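PDB 7M13: GDP-L-fucose synthase from Campylobacter jejuni subsp. jejuni serotype O:2, which makes GDP-D-glycero-L-gluco-heptose, working with NADPH as cofactor, as part of capsular polysaccharide biosynthesis. Local coordinates for residues A195-L198 with S199-N202; G131-Y135 with G136-F140; S322-S326 with L327-H331; E26-K30 with R31-N35. All blocks are in the same frame, centred on the assembly; numbering follows the deposited sequence. Where two conformers were deposited one is given.

Contact 1: A195-L198 with S199-N202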
loop_
_atom_site.group_PDB
_atom_site.type_symbol
_atom_site.label_atom_id
_atom_site.label_comp_id
_atom_site.label_asym_id
_atom_site.label_seq_id
_atom_site.Cartn_x
_atom_site.Cartn_y
_atom_site.Cartn_z
ATOM N N ALA B 195 11.471 39.680 -7.955
ATOM C CA ALA B 195 11.026 40.927 -7.292
ATOM C C ALA B 195 12.171 41.943 -7.331
ATOM O O ALA B 195 11.906 43.134 -7.600
ATOM C CB ALA B 195 10.590 40.661 -5.871
ATOM N N LYS B 196 13.392 41.491 -7.040
ATOM C CA LYS B 196 14.613 42.338 -7.052
ATOM C C LYS B 196 14.874 42.796 -8.487
ATOM O O LYS B 196 15.103 44.010 -8.689
ATOM C CB LYS B 196 15.821 41.593 -6.484
ATOM C CG LYS B 196 17.080 42.442 -6.358
ATOM C CD LYS B 196 18.221 41.766 -5.636
ATOM C CE LYS B 196 18.902 40.710 -6.481
ATOM N NZ LYS B 196 20.150 40.229 -5.845
ATOM N N LEU B 197 14.866 41.867 -9.454
ATOM C CA LEU B 197 15.080 42.233 -10.878
ATOM C C LEU B 197 14.073 43.321 -11.265
ATOM O O LEU B 197 14.492 44.292 -11.914
ATOM C CB LEU B 197 14.938 41.007 -11.789
ATOM C CG LEU B 197 16.032 39.944 -11.663
ATOM C CD1 LEU B 197 15.873 38.893 -12.749
ATOM C CD2 LEU B 197 17.432 40.533 -11.703
ATOM N N LEU B 198 12.806 43.190 -10.873
ATOM C CA LEU B 198 11.765 44.207 -11.181
ATOM C C LEU B 198 12.131 45.538 -10.524
ATOM O O LEU B 198 11.984 46.577 -11.201
ATOM C CB LEU B 198 10.381 43.747 -10.717
ATOM C CG LEU B 198 9.654 42.732 -11.602
ATOM C CD1 LEU B 198 8.352 42.289 -10.947
ATOM C CD2 LEU B 198 9.363 43.311 -12.980
ATOM N N SER B 199 12.599 45.501 -9.274
ATOM C CA SER B 199 12.994 46.698 -8.477
ATOM C C SER B 199 14.180 47.416 -9.135
ATOM O O SER B 199 14.223 48.666 -9.061
ATOM C CB SER B 199 13.330 46.311 -7.064
ATOM O OG SER B 199 14.608 45.693 -7.012
ATOM N N GLU B 200 15.114 46.659 -9.726
ATOM C CA GLU B 200 16.313 47.217 -10.420
ATOM C C GLU B 200 15.964 47.539 -11.887
ATOM O O GLU B 200 16.867 47.990 -12.614
ATOM C CB GLU B 200 17.508 46.258 -10.339
ATOM C CG GLU B 200 17.906 45.890 -8.911
ATOM C CD GLU B 200 18.861 44.711 -8.754
ATOM O OE1 GLU B 200 18.899 43.832 -9.643
ATOM O OE2 GLU B 200 19.567 44.666 -7.722
ATOM N N GLY B 201 14.707 47.323 -12.304
ATOM C CA GLY B 201 14.198 47.658 -13.650
ATOM C C GLY B 201 14.818 46.792 -14.732
ATOM O O GLY B 201 14.770 47.184 -15.900
ATOM N N ASN B 202 15.363 45.631 -14.370
ATOM C CA ASN B 202 16.124 44.763 -15.306
ATOM C C ASN B 202 15.145 43.913 -16.135
ATOM O O ASN B 202 15.015 42.690 -15.852
ATOM C CB ASN B 202 17.154 43.920 -14.553
ATOM C CG ASN B 202 18.152 43.280 -15.488
ATOM O OD1 ASN B 202 17.849 43.085 -16.663
ATOM N ND2 ASN B 202 19.329 42.951 -14.975
#

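Contact 2: G131-Y135 with G136-F140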
loop_
_atom_site.group_PDB
_atom_site.type_symbol
_atom_site.label_atom_id
_atom_site.label_comp_id
_atom_site.label_asym_id
_atom_site.label_seq_id
_atom_site.Cartn_x
_atom_site.Cartn_y
_atom_site.Cartn_z
ATOM N N GLY B 131 -4.235 7.398 11.949
ATOM C CA GLY B 131 -5.298 8.286 11.480
ATOM C C GLY B 131 -5.217 8.558 9.990
ATOM O O GLY B 131 -4.201 8.181 9.359
ATOM N N ASP B 132 -6.212 9.277 9.485
ATOM C CA ASP B 132 -6.226 9.376 8.002
ATOM C C ASP B 132 -5.210 10.422 7.512
ATOM O O ASP B 132 -4.704 11.278 8.207
ATOM C CB ASP B 132 -7.605 9.461 7.336
ATOM C CG ASP B 132 -7.716 8.660 6.023
ATOM O OD1 ASP B 132 -8.763 8.188 5.770
ATOM O OD2 ASP B 132 -6.715 8.500 5.315
ATOM N N LEU B 133 -4.862 10.191 6.267
ATOM C CA LEU B 133 -3.885 10.997 5.543
ATOM C C LEU B 133 -4.593 12.256 5.026
ATOM O O LEU B 133 -5.834 12.227 4.900
ATOM C CB LEU B 133 -3.342 10.162 4.379
ATOM C CG LEU B 133 -2.681 8.823 4.714
ATOM C CD1 LEU B 133 -2.223 8.184 3.414
ATOM C CD2 LEU B 133 -1.507 8.998 5.670
ATOM N N GLU B 134 -3.810 13.266 4.712
ATOM C CA GLU B 134 -4.269 14.519 4.039
ATOM C C GLU B 134 -4.886 14.140 2.693
ATOM O O GLU B 134 -4.319 13.302 1.962
ATOM C CB GLU B 134 -3.103 15.483 3.839
ATOM C CG GLU B 134 -3.560 16.869 3.411
ATOM C CD GLU B 134 -3.609 17.050 1.901
ATOM O OE1 GLU B 134 -4.554 17.739 1.414
ATOM O OE2 GLU B 134 -2.698 16.500 1.202
ATOM N N TYR B 135 -6.023 14.727 2.356
ATOM C CA TYR B 135 -6.819 14.308 1.189
ATOM C C TYR B 135 -6.036 14.441 -0.129
ATOM O O TYR B 135 -6.022 13.503 -0.966
ATOM C CB TYR B 135 -8.103 15.122 1.122
ATOM C CG TYR B 135 -8.975 14.594 0.036
ATOM C CD1 TYR B 135 -9.781 13.507 0.291
ATOM C CD2 TYR B 135 -8.909 15.092 -1.251
ATOM C CE1 TYR B 135 -10.541 12.931 -0.703
ATOM C CE2 TYR B 135 -9.672 14.529 -2.271
ATOM C CZ TYR B 135 -10.496 13.455 -1.972
ATOM O OH TYR B 135 -11.295 12.853 -2.887
ATOM N N GLY B 136 -5.409 15.583 -0.387
ATOM C CA GLY B 136 -4.741 15.801 -1.673
ATOM C C GLY B 136 -3.623 14.799 -1.909
ATOM O O GLY B 136 -3.432 14.333 -3.069
ATOM N N ALA B 137 -2.916 14.422 -0.859
ATOM C CA ALA B 137 -1.731 13.544 -0.980
ATOM C C ALA B 137 -2.095 12.127 -0.539
ATOM O O ALA B 137 -1.201 11.324 -0.264
ATOM C CB ALA B 137 -0.584 14.115 -0.190
ATOM N N TYR B 138 -3.378 11.798 -0.500
ATOM C CA TYR B 138 -3.832 10.501 0.066
ATOM C C TYR B 138 -3.207 9.331 -0.691
ATOM O O TYR B 138 -2.690 8.359 -0.092
ATOM C CB TYR B 138 -5.356 10.475 -0.032
ATOM C CG TYR B 138 -6.082 9.238 0.439
ATOM C CD1 TYR B 138 -6.263 8.942 1.789
ATOM C CD2 TYR B 138 -6.625 8.359 -0.487
ATOM C CE1 TYR B 138 -6.988 7.830 2.199
ATOM C CE2 TYR B 138 -7.371 7.260 -0.090
ATOM C CZ TYR B 138 -7.541 6.989 1.250
ATOM O OH TYR B 138 -8.282 5.897 1.619
ATOM N N SER B 139 -3.315 9.340 -2.005
ATOM C CA SER B 139 -2.821 8.222 -2.827
ATOM C C SER B 139 -1.297 8.193 -2.872
ATOM O O SER B 139 -0.704 7.095 -2.834
ATOM C CB SER B 139 -3.464 8.220 -4.163
ATOM O OG SER B 139 -3.028 9.300 -4.960
ATOM N N PHE B 140 -0.656 9.346 -2.896
ATOM C CA PHE B 140 0.821 9.441 -2.858
ATOM C C PHE B 140 1.333 8.933 -1.515
ATOM O O PHE B 140 2.271 8.120 -1.480
ATOM C CB PHE B 140 1.200 10.896 -3.096
ATOM C CG PHE B 140 2.672 11.158 -3.009
ATOM C CD1 PHE B 140 3.500 10.998 -4.099
ATOM C CD2 PHE B 140 3.220 11.597 -1.822
ATOM C CE1 PHE B 140 4.859 11.252 -3.993
ATOM C CE2 PHE B 140 4.572 11.861 -1.735
ATOM C CZ PHE B 140 5.382 11.677 -2.809
HETATM O O HOH W 1 -9.372 6.168 4.016
#

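Contact 3: S322-S326 with L327-H331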
loop_
_atom_site.group_PDB
_atom_site.type_symbol
_atom_site.label_atom_id
_atom_site.label_comp_id
_atom_site.label_asym_id
_atom_site.label_seq_id
_atom_site.Cartn_x
_atom_site.Cartn_y
_atom_site.Cartn_z
ATOM N N SER B 322 14.816 12.295 16.752
ATOM C CA SER B 322 15.511 11.636 17.887
ATOM C C SER B 322 16.134 10.297 17.462
ATOM O O SER B 322 17.256 9.955 17.886
ATOM C CB SER B 322 14.593 11.464 19.078
ATOM O OG SER B 322 14.096 12.722 19.513
ATOM N N LYS B 323 15.461 9.511 16.608
ATOM C CA LYS B 323 15.953 8.156 16.293
ATOM C C LYS B 323 17.212 8.274 15.420
ATOM O O LYS B 323 18.204 7.618 15.712
ATOM C CB LYS B 323 14.834 7.370 15.621
ATOM C CG LYS B 323 15.180 5.980 15.171
ATOM C CD LYS B 323 13.954 5.412 14.444
ATOM C CE LYS B 323 14.023 3.964 14.072
ATOM N NZ LYS B 323 12.665 3.570 13.621
ATOM N N ILE B 324 17.204 9.125 14.393
ATOM C CA ILE B 324 18.436 9.267 13.581
ATOM C C ILE B 324 19.536 9.857 14.432
ATOM O O ILE B 324 20.681 9.457 14.265
ATOM C CB ILE B 324 18.208 10.012 12.260
ATOM C CG1 ILE B 324 19.444 9.913 11.354
ATOM C CG2 ILE B 324 17.778 11.448 12.449
ATOM C CD1 ILE B 324 19.758 8.516 10.821
ATOM N N HIS B 325 19.235 10.803 15.310
ATOM C CA HIS B 325 20.297 11.329 16.214
ATOM C C HIS B 325 20.902 10.193 17.038
ATOM O O HIS B 325 22.144 10.147 17.148
ATOM C CB HIS B 325 19.743 12.411 17.131
ATOM C CG HIS B 325 19.332 13.637 16.422
ATOM N ND1 HIS B 325 18.492 14.531 17.028
ATOM C CD2 HIS B 325 19.604 14.121 15.186
ATOM C CE1 HIS B 325 18.277 15.532 16.209
ATOM N NE2 HIS B 325 18.963 15.308 15.060
ATOM N N SER B 326 20.089 9.276 17.538
ATOM C CA SER B 326 20.515 8.143 18.397
ATOM C C SER B 326 21.400 7.187 17.606
ATOM O O SER B 326 22.240 6.493 18.202
ATOM C CB SER B 326 19.311 7.446 18.996
ATOM O OG SER B 326 18.668 6.572 18.072
ATOM N N LEU B 327 21.207 7.155 16.280
ATOM C CA LEU B 327 21.936 6.250 15.363
ATOM C C LEU B 327 23.199 6.943 14.865
ATOM O O LEU B 327 23.980 6.253 14.192
ATOM C CB LEU B 327 21.024 5.837 14.210
ATOM C CG LEU B 327 19.902 4.888 14.609
ATOM C CD1 LEU B 327 18.854 4.793 13.518
ATOM C CD2 LEU B 327 20.472 3.500 14.885
ATOM N N GLY B 328 23.407 8.200 15.253
ATOM C CA GLY B 328 24.717 8.857 15.134
ATOM C C GLY B 328 24.839 9.852 14.003
ATOM O O GLY B 328 25.991 10.195 13.647
ATOM N N TRP B 329 23.731 10.376 13.489
ATOM C CA TRP B 329 23.755 11.448 12.477
ATOM C C TRP B 329 22.908 12.635 12.931
ATOM O O TRP B 329 21.775 12.436 13.413
ATOM C CB TRP B 329 23.278 10.955 11.094
ATOM C CG TRP B 329 23.265 12.061 10.079
ATOM C CD1 TRP B 329 24.296 12.396 9.246
ATOM C CD2 TRP B 329 22.231 13.025 9.817
ATOM N NE1 TRP B 329 23.949 13.476 8.484
ATOM C CE2 TRP B 329 22.684 13.866 8.780
ATOM C CE3 TRP B 329 20.919 13.197 10.281
ATOM C CZ2 TRP B 329 21.911 14.907 8.264
ATOM C CZ3 TRP B 329 20.158 14.224 9.772
ATOM C CH2 TRP B 329 20.632 15.039 8.747
ATOM N N LYS B 330 23.417 13.833 12.724
ATOM C CA LYS B 330 22.608 15.064 12.807
ATOM C C LYS B 330 23.053 15.999 11.708
ATOM O O LYS B 330 24.168 15.863 11.157
ATOM C CB LYS B 330 22.679 15.710 14.198
ATOM C CG LYS B 330 24.083 16.065 14.640
ATOM C CD LYS B 330 24.175 16.428 16.100
ATOM C CE LYS B 330 25.472 17.142 16.403
ATOM N NZ LYS B 330 25.334 18.594 16.158
ATOM N N HIS B 331 22.174 16.921 11.390
ATOM C CA HIS B 331 22.345 17.832 10.253
ATOM C C HIS B 331 23.505 18.799 10.530
ATOM O O HIS B 331 23.767 19.100 11.695
ATOM C CB HIS B 331 21.047 18.570 10.006
ATOM C CG HIS B 331 20.783 19.638 10.993
ATOM N ND1 HIS B 331 20.265 19.384 12.236
ATOM C CD2 HIS B 331 20.912 20.979 10.882
ATOM C CE1 HIS B 331 20.137 20.534 12.886
ATOM N NE2 HIS B 331 20.538 21.521 12.077
HETATM O O HOH W 2 19.331 16.708 12.617
#

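Contact 4: E26-K30 with R31-N35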
loop_
_atom_site.group_PDB
_atom_site.type_symbol
_atom_site.label_atom_id
_atom_site.label_comp_id
_atom_site.label_asym_id
_atom_site.label_seq_id
_atom_site.Cartn_x
_atom_site.Cartn_y
_atom_site.Cartn_z
ATOM N N GLU B 26 26.940 14.016 -6.729
ATOM C CA GLU B 26 28.068 14.955 -6.430
ATOM C C GLU B 26 28.777 14.587 -5.124
ATOM O O GLU B 26 30.022 14.652 -5.058
ATOM C CB GLU B 26 27.561 16.393 -6.395
ATOM C CG GLU B 26 27.184 16.899 -7.768
ATOM C CD GLU B 26 26.562 18.287 -7.762
ATOM O OE1 GLU B 26 26.206 18.783 -6.652
ATOM O OE2 GLU B 26 26.399 18.847 -8.870
ATOM N N ASN B 27 28.045 14.288 -4.063
ATOM C CA ASN B 27 28.610 13.972 -2.735
ATOM C C ASN B 27 29.361 12.627 -2.783
ATOM O O ASN B 27 30.435 12.519 -2.189
ATOM C CB ASN B 27 27.521 13.974 -1.671
ATOM C CG ASN B 27 27.296 15.374 -1.162
ATOM O OD1 ASN B 27 28.090 15.828 -0.342
ATOM N ND2 ASN B 27 26.333 16.090 -1.723
ATOM N N LEU B 28 28.856 11.622 -3.501
ATOM C CA LEU B 28 29.583 10.340 -3.657
ATOM C C LEU B 28 30.906 10.591 -4.413
ATOM O O LEU B 28 31.905 10.115 -3.904
ATOM C CB LEU B 28 28.680 9.353 -4.389
ATOM C CG LEU B 28 27.566 8.785 -3.520
ATOM C CD1 LEU B 28 26.530 8.140 -4.396
ATOM C CD2 LEU B 28 28.118 7.796 -2.504
ATOM N N GLN B 29 30.863 11.306 -5.534
ATOM C CA GLN B 29 32.097 11.579 -6.336
ATOM C C GLN B 29 33.100 12.295 -5.424
ATOM O O GLN B 29 34.320 11.945 -5.422
ATOM C CB GLN B 29 31.723 12.320 -7.606
ATOM C CG GLN B 29 31.088 11.402 -8.636
ATOM C CD GLN B 29 30.520 12.109 -9.841
ATOM O OE1 GLN B 29 30.197 13.299 -9.805
ATOM N NE2 GLN B 29 30.323 11.354 -10.901
ATOM N N LYS B 30 32.642 13.254 -4.628
ATOM C CA LYS B 30 33.566 14.080 -3.801
ATOM C C LYS B 30 34.289 13.206 -2.763
ATOM O O LYS B 30 35.379 13.599 -2.271
ATOM C CB LYS B 30 32.818 15.241 -3.144
ATOM C CG LYS B 30 33.706 16.132 -2.280
ATOM C CD LYS B 30 32.970 17.070 -1.336
ATOM C CE LYS B 30 33.886 18.132 -0.762
ATOM N NZ LYS B 30 33.154 19.409 -0.609
ATOM N N ARG B 31 33.721 12.071 -2.379
ATOM C CA ARG B 31 34.267 11.131 -1.391
ATOM C C ARG B 31 35.008 9.973 -2.079
ATOM O O ARG B 31 35.432 9.067 -1.346
ATOM C CB ARG B 31 33.128 10.635 -0.496
ATOM C CG ARG B 31 32.456 11.770 0.260
ATOM C CD ARG B 31 31.274 11.183 0.982
ATOM N NE ARG B 31 30.321 12.202 1.363
ATOM C CZ ARG B 31 29.639 12.172 2.485
ATOM N NH1 ARG B 31 29.813 11.178 3.346
ATOM N NH2 ARG B 31 28.820 13.167 2.762
ATOM N N GLY B 32 35.097 9.993 -3.400
ATOM C CA GLY B 32 35.835 9.019 -4.241
ATOM C C GLY B 32 35.002 7.824 -4.681
ATOM O O GLY B 32 35.569 6.911 -5.311
ATOM N N PHE B 33 33.688 7.849 -4.437
ATOM C CA PHE B 33 32.778 6.758 -4.867
ATOM C C PHE B 33 32.433 7.014 -6.323
ATOM O O PHE B 33 31.449 7.719 -6.620
ATOM C CB PHE B 33 31.527 6.695 -3.994
ATOM C CG PHE B 33 31.778 6.303 -2.574
ATOM C CD1 PHE B 33 31.847 4.988 -2.183
ATOM C CD2 PHE B 33 31.997 7.271 -1.594
ATOM C CE1 PHE B 33 32.104 4.644 -0.869
ATOM C CE2 PHE B 33 32.211 6.927 -0.273
ATOM C CZ PHE B 33 32.268 5.614 0.093
ATOM N N ASN B 34 33.276 6.560 -7.243
ATOM C CA ASN B 34 33.190 6.995 -8.646
ATOM C C ASN B 34 32.605 5.905 -9.550
ATOM O O ASN B 34 32.405 6.225 -10.699
ATOM C CB ASN B 34 34.557 7.470 -9.153
ATOM C CG ASN B 34 34.889 8.830 -8.582
ATOM O OD1 ASN B 34 34.066 9.740 -8.646
ATOM N ND2 ASN B 34 36.097 9.008 -8.067
ATOM N N ASN B 35 32.284 4.708 -9.038
ATOM C CA ASN B 35 31.790 3.558 -9.839
ATOM C C ASN B 35 30.256 3.591 -9.813
ATOM O O ASN B 35 29.630 2.704 -9.212
ATOM C CB ASN B 35 32.300 2.225 -9.323
ATOM C CG ASN B 35 31.992 1.062 -10.239
ATOM O OD1 ASN B 35 31.593 1.278 -11.398
ATOM N ND2 ASN B 35 32.155 -0.142 -9.715
HETATM O O HOH W 3 30.669 14.724 0.407
HETATM O O HOH W 4 36.732 11.410 -6.537
HETATM O O HOH W 5 31.635 8.829 -11.279
#

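Contact 1: A195-L198 with S199-N202
Lys196 O accepts from Glu200 N at 2.8 Å, and Leu197 O from Asn202 N at 2.9 Å, as helix 184-199 ends. Inside that loop, Gly201 N bonds to Leu198 O at 3.0 Å. Ser199 N keeps an ordinary helical bond to Ala195 O. The Ser199 hydroxyl also turns back toward Lys196 O, but the modelled separation is too short to trust and the residue has two conformers.

The side chain of Glu200 lies over the last turn. Its OE2 is 3.6 Å from Lys196 CG, so the carboxylate rests against the aliphatic stem of the lysine. The charged ends stay apart, with Lys196 NZ 4.9 Å from Glu200 OE2. Lys196 bends at its third torsion (chi3 75°), and its amine bonds to Val298 O and Tyr343 OH instead. Leu197 CD2 borders the same carboxylate, 4.2 Å from Glu200 OE1. Leu197 and Leu198 pack on Ile206 of helix 203-210, and Leu198 reaches helix 215-224 at Phe215 and Leu222.

Asn202 is the N-cap of helix 203-210, with OD1 accepting from Gln205 N. Gly201 has positive phi (68°), which turns the chain out of the helix so that Asn202 N can reach back to Leu197 O. The arrangement is a Schellman motif at the end of helix 184-199 that leads directly into the N-cap of helix 203-210.

Contact 2: G131-Y135 with G136-F140
Glu134 binds two successive backbone amides of the turn ahead. Its OE1 accepts from Gly136 N and its OE2 from Ala137 N, both at 2.9 Å. Both donors sit well out of the carboxylate plane. A bend at the second torsion (chi2 -92°) folds the carboxylate back over the turn. Two bonds to different oxygens should limit its rotation.

Among the backbone bonds, Tyr138 N donates to Tyr135 O at 3.2 Å and closes a type I beta turn. Arg80 NH1 also bonds to Tyr135 O, and Arg80 makes a cation-pi contact with the Tyr135 ring.

One water joins Tyr138 OH, at 2.6 Å, to Asp132 OD1. Asp132 OD1 also forms a salt bridge with Lys273 NZ of the second subunit. Asp132 was modelled in two positions, so these links and the approach of its OD2 to the Tyr138 ring edge hold for one conformer.

Apolar contact is light: Leu133 CB is 4.1 Å from Tyr138 CD1. Ser272 O of the second subunit accepts from Tyr135 OH, and Ile149 of that subunit packs on Tyr138.

The turn leads into helix 138-158, which carries Phe140 and Lys144. Their spacing matches the Tyr-x-x-x-Lys pair of short-chain dehydrogenases. Phe140 touches the NADP cofactor where relatives carry the catalytic tyrosine, but its side chain has no exchangeable proton. The arrangement is thus the entry to the active-site helix of a Rossmann-type reductase.

Contact 3: S322-S326 with L327-H331
Ile324 O and Trp329 N make the outer bond of a Schellman motif that ends the short helix 322-326, at 3.3 Å and nearly straight (N-H...O 171°). Gly328 N bonds to His325 O at 3.0 Å, inside the wider loop. Gly328 has positive phi (104°), which turns the chain off the helix axis.

The His325 side chain follows the departing chain. At CB the first torsion (chi1 -67°) sets CG beside the backbone N; CG is 4.1 Å from Trp329 O. Next along the ring, CD2 meets that same oxygen at 3.3 Å, which lies at the ring edge near its plane. CD2 also touches Lys330 CB, and the two side chains cross at about a right angle. At the tip, NE2 is hydrogen-bonded to a water at 2.8 Å. The same water accepts from His331 N and bonds to His331 ND1, so it ties the end of the helix to the loop.

On the buried side, Ile324 CG1 packs 3.8 Å from Trp329 CE3. Val253 of helix 247-260 touches both residues. Lys323 and Leu327 run alongside each other and point the same way, with Leu266 against both. The amine of Lys323 goes on to bond His276 O. Leu327 O accepts from Tyr256 OH, a second tie to helix 247-260.

Ser326 OG turns back within the helix and donates to Lys323 O at 2.6 Å. Beyond the cap, His331 N sits 3.5 Å above the plane of the Trp329 indole, shifted toward its rim.

Contact 4: E26-K30 with R31-N35
A Schellman motif stops the helix after the dinucleotide-binding turn, and Leu28 and Phe33 form its outer bond. Phe33 N donates to Leu28 O at 2.9 Å. Arg31 N reaches the same oxygen from the opposite face of the carbonyl plane, so two amides hold it. Gly32 N bonds to Gln29 O at 2.9 Å, and its positive phi (90°) lets the chain reverse.

Phe33 CB packs 3.9 Å from Leu28 CD2, and Leu28 O lies at the edge of the Phe33 ring, in its plane. Met5 touches both side chains, and strand 11-14 lies against both through Ile13 and Ile11. Phe33 is the centre of an inverse gamma turn, and its carbonyl oxygen is buried without a partner.

Arg31 is extended from CG to NE and crosses Asn27 obliquely. Its CG sits 3.3 Å from Asn27 O, and NE gives its proton to a water at 2.7 Å. The same water donates to Asn27 OD1. Asn27 ND2 donates to Ala23 O and to Asp248 OD1. The guanidinium of Arg31 ends in a salt bridge to Asp252 of helix 247-260.

Asn34 crosses Gln29 at about a right angle, with OD1 3.4 Å from Gln29 CG. One water links Gln29 O to Asn34 ND2, another Gln29 NE2 to Asn34 O.

Helix 19-30 connects the parallel strands 11-14 and 36-37. Of its glycine-rich motif, Gly15 and Gly18 lie in the turn before it and Gly21 in its first turn. The contact is the far end of the helix in the first beta-alpha-beta unit of a Rossmann fold.

In the fold
Along the chain the order is contact 4, contact 2, contact 1, contact 3. Contacts 1, 3 and 4 each end a helix with a Schellman motif, while contact 2 starts helix 138-158. Contacts 3 and 4 are nearest, with closest atoms about 8 Å apart, and both lean on helix 247-260. Contacts 2 and 4 lie on opposite sides of the chain's centre, about 37 Å between centres. Both belong to the NADP-binding Rossmann part, and contact 3 packs against it. Contact 1 stands apart, about 39 Å or more from the others between centres, probably in the substrate-binding part, as in extended short-chain dehydrogenases. Only contact 2 meets the second subunit.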